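Local coordinates for protein uracil-dna glycosylase (Deinococcus radiodurans, PDB 4UQM) that belongs to the uracil-DNA glycosylase superfamily and is built as an alpha/beta protein around a four-stranded parallel beta sheet, at residues A21-W27 and L67-G73. The protein carries 1 engineered substitution. Residues are numbered along the deposited sequence; the frame is centred on the assembly and turned at random.
Sequences ANLPEDW and LRYTPLG
With chi1 at -77°, the indole of Trp27 swings beside its own backbone N and enters between Leu67 and Leu72, while a chi1 of 55° sets the carboxylate of Asp26 between its own N and carbonyl carbon, facing the amides of Leu72 and Gly73. Each broad side of the indole meets a leucine by a CH-pi contact: Leu67 CD2 sits 3.8 Å from the centroid of the six-membered ring of Trp27, and Leu72 CB lies at the same distance over the opposite face, 9° off the normal. At the edge, Trp27 NE1 donates to Thr70 O over 2.8 Å, with the acceptor almost in the ring plane, which satisfies the one polar atom of this buried side chain and, with the leucines on both faces, fixes the rotation of the ring. The carbonyl of Thr70, where the chain leaves helix 65-69, thus meets the first turn of helix 25-35. In this alpha/beta fold with a parallel sheet of strand order 2-1-3-4, the same indole also packs on Leu139 of strand 138-142 and on Val167 and Val171 of helix 160-172. Asp26 takes one amide on each oxygen: Leu72 N to OD1 at 3.1 Å, and the straighter bond from Gly73 N to OD2 at 2.9 Å. Both donors approach from above the carboxylate plane, and the pair holds the beginning of the 3-10 turn at Leu72 against the helix. The side chains of Pro24, at the N-cap position, and Pro71 cross at about a right angle, with Pro24 CG 4.0 Å from Pro71 CG. Farther along, Arg68 grips Ala21 O side-on, through NE and, at 2.8 Å, through NH2; Leu23 CD2 packs against Arg68 CG, 3.9 Å away, on the face of the guanidinium near NE, and Arg68 NH1 is hydrogen-bonded to Asn65 OD1.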
loop_
_atom_site.group_PDB
_atom_site.type_symbol
_atom_site.label_atom_id
_atom_site.label_comp_id
_atom_site.label_asym_id
_atom_site.label_seq_id
_atom_site.Cartn_x
_atom_site.Cartn_y
_atom_site.Cartn_z
ATOM N N ALA A 21 -6.454 -17.280 -0.125
ATOM C CA ALA A 21 -6.825 -17.872 1.173
ATOM C C ALA A 21 -6.711 -16.868 2.293
ATOM O O ALA A 21 -5.846 -15.982 2.254
ATOM C CB ALA A 21 -5.929 -19.047 1.462
ATOM N N ASN A 22 -7.526 -17.064 3.331
ATOM C CA ASN A 22 -7.350 -16.402 4.603
ATOM C C ASN A 22 -7.380 -14.866 4.491
ATOM O O ASN A 22 -6.500 -14.179 5.052
ATOM C CB ASN A 22 -6.050 -16.858 5.292
ATOM C CG ASN A 22 -5.936 -16.369 6.756
ATOM O OD1 ASN A 22 -6.931 -16.186 7.429
ATOM N ND2 ASN A 22 -4.725 -16.117 7.214
ATOM N N LEU A 23 -8.341 -14.358 3.718
ATOM C CA LEU A 23 -8.680 -12.938 3.720
ATOM C C LEU A 23 -9.793 -12.680 4.717
ATOM O O LEU A 23 -10.668 -13.558 4.952
ATOM C CB LEU A 23 -9.153 -12.459 2.343
ATOM C CG LEU A 23 -8.198 -12.615 1.159
ATOM C CD1 LEU A 23 -8.835 -12.079 -0.071
ATOM C CD2 LEU A 23 -6.899 -11.904 1.469
ATOM N N PRO A 24 -9.758 -11.499 5.364
ATOM C CA PRO A 24 -10.882 -11.096 6.186
ATOM C C PRO A 24 -12.170 -11.188 5.372
ATOM O O PRO A 24 -12.187 -10.946 4.166
ATOM C CB PRO A 24 -10.548 -9.635 6.548
ATOM C CG PRO A 24 -9.081 -9.558 6.449
ATOM C CD PRO A 24 -8.696 -10.467 5.331
ATOM N N GLU A 25 -13.275 -11.550 6.015
ATOM C CA GLU A 25 -14.535 -11.778 5.312
ATOM C C GLU A 25 -15.030 -10.545 4.601
ATOM O O GLU A 25 -15.636 -10.657 3.557
ATOM C CB GLU A 25 -15.639 -12.188 6.319
ATOM C CG GLU A 25 -17.081 -12.339 5.768
ATOM C CD GLU A 25 -18.196 -12.344 6.824
ATOM O OE1 GLU A 25 -17.916 -12.339 8.047
ATOM O OE2 GLU A 25 -19.400 -12.366 6.455
ATOM N N ASP A 26 -14.806 -9.368 5.184
ATOM C CA ASP A 26 -15.267 -8.135 4.544
ATOM C C ASP A 26 -14.591 -7.897 3.207
ATOM O O ASP A 26 -15.260 -7.520 2.244
ATOM C CB ASP A 26 -15.227 -6.911 5.487
ATOM C CG ASP A 26 -13.893 -6.630 6.125
ATOM O OD1 ASP A 26 -12.810 -7.108 5.701
ATOM O OD2 ASP A 26 -13.956 -5.813 7.099
ATOM N N TRP A 27 -13.294 -8.152 3.139
ATOM C CA TRP A 27 -12.593 -8.079 1.854
ATOM C C TRP A 27 -13.096 -9.152 0.889
ATOM O O TRP A 27 -13.306 -8.877 -0.305
ATOM C CB TRP A 27 -11.095 -8.228 2.009
ATOM C CG TRP A 27 -10.344 -7.042 2.519
ATOM C CD1 TRP A 27 -9.488 -7.025 3.595
ATOM C CD2 TRP A 27 -10.307 -5.709 1.950
ATOM N NE1 TRP A 27 -8.932 -5.752 3.739
ATOM C CE2 TRP A 27 -9.442 -4.937 2.755
ATOM C CE3 TRP A 27 -10.930 -5.106 0.853
ATOM C CZ2 TRP A 27 -9.160 -3.592 2.473
ATOM C CZ3 TRP A 27 -10.637 -3.802 0.558
ATOM C CH2 TRP A 27 -9.785 -3.038 1.386
ATOM N N LEU A 67 -4.245 -6.792 2.605
ATOM C CA LEU A 67 -5.654 -7.049 2.938
ATOM C C LEU A 67 -5.749 -7.940 4.153
ATOM O O LEU A 67 -6.669 -7.775 4.948
ATOM C CB LEU A 67 -6.346 -7.706 1.750
ATOM C CG LEU A 67 -6.228 -7.044 0.390
ATOM C CD1 LEU A 67 -7.012 -7.855 -0.638
ATOM C CD2 LEU A 67 -6.675 -5.615 0.390
ATOM N N ARG A 68 -4.847 -8.927 4.286
ATOM C CA ARG A 68 -4.857 -9.763 5.477
ATOM C C ARG A 68 -4.619 -9.043 6.787
ATOM O O ARG A 68 -5.197 -9.409 7.833
ATOM C CB ARG A 68 -3.821 -10.917 5.340
ATOM C CG ARG A 68 -4.142 -11.837 4.156
ATOM C CD ARG A 68 -3.293 -13.100 4.166
ATOM N NE ARG A 68 -3.706 -13.964 3.058
ATOM C CZ ARG A 68 -3.081 -14.103 1.890
ATOM N NH1 ARG A 68 -1.975 -13.440 1.603
ATOM N NH2 ARG A 68 -3.645 -14.789 0.949
ATOM N N TYR A 69 -3.765 -8.048 6.758
ATOM C CA TYR A 69 -3.339 -7.367 8.015
ATOM C C TYR A 69 -4.227 -6.181 8.340
ATOM O O TYR A 69 -4.261 -5.792 9.493
ATOM C CB TYR A 69 -1.819 -7.043 7.945
ATOM C CG TYR A 69 -1.027 -8.348 7.759
ATOM C CD1 TYR A 69 -1.647 -9.598 7.982
ATOM C CD2 TYR A 69 0.279 -8.385 7.286
ATOM C CE1 TYR A 69 -0.990 -10.792 7.799
ATOM C CE2 TYR A 69 0.959 -9.614 7.145
ATOM C CZ TYR A 69 0.286 -10.793 7.344
ATOM O OH TYR A 69 0.810 -12.107 7.217
ATOM N N THR A 70 -4.999 -5.667 7.382
ATOM C CA THR A 70 -5.914 -4.555 7.637
ATOM C C THR A 70 -7.270 -4.850 6.976
ATOM O O THR A 70 -7.442 -4.530 5.819
ATOM C CB THR A 70 -5.333 -3.260 7.074
ATOM O OG1 THR A 70 -3.969 -3.109 7.535
ATOM C CG2 THR A 70 -6.176 -2.089 7.536
ATOM N N PRO A 71 -8.248 -5.388 7.722
ATOM C CA PRO A 71 -9.620 -5.631 7.214
ATOM C C PRO A 71 -10.261 -4.340 6.679
ATOM O O PRO A 71 -9.953 -3.245 7.166
ATOM C CB PRO A 71 -10.374 -6.119 8.443
ATOM C CG PRO A 71 -9.295 -6.768 9.287
ATOM C CD PRO A 71 -8.050 -5.925 9.078
ATOM N N LEU A 72 -11.147 -4.461 5.692
ATOM C CA LEU A 72 -11.810 -3.308 5.120
ATOM C C LEU A 72 -12.447 -2.429 6.185
ATOM O O LEU A 72 -12.327 -1.196 6.154
ATOM C CB LEU A 72 -12.895 -3.808 4.145
ATOM C CG LEU A 72 -13.808 -2.781 3.479
ATOM C CD1 LEU A 72 -13.028 -1.657 2.817
ATOM C CD2 LEU A 72 -14.745 -3.485 2.505
ATOM N N GLY A 73 -13.138 -3.040 7.127
ATOM C CA GLY A 73 -13.758 -2.301 8.207
ATOM C C GLY A 73 -12.815 -1.524 9.115
ATOM O O GLY A 73 -13.279 -0.638 9.858
HETATM O O HOH W 1 -6.390 -12.532 7.372
#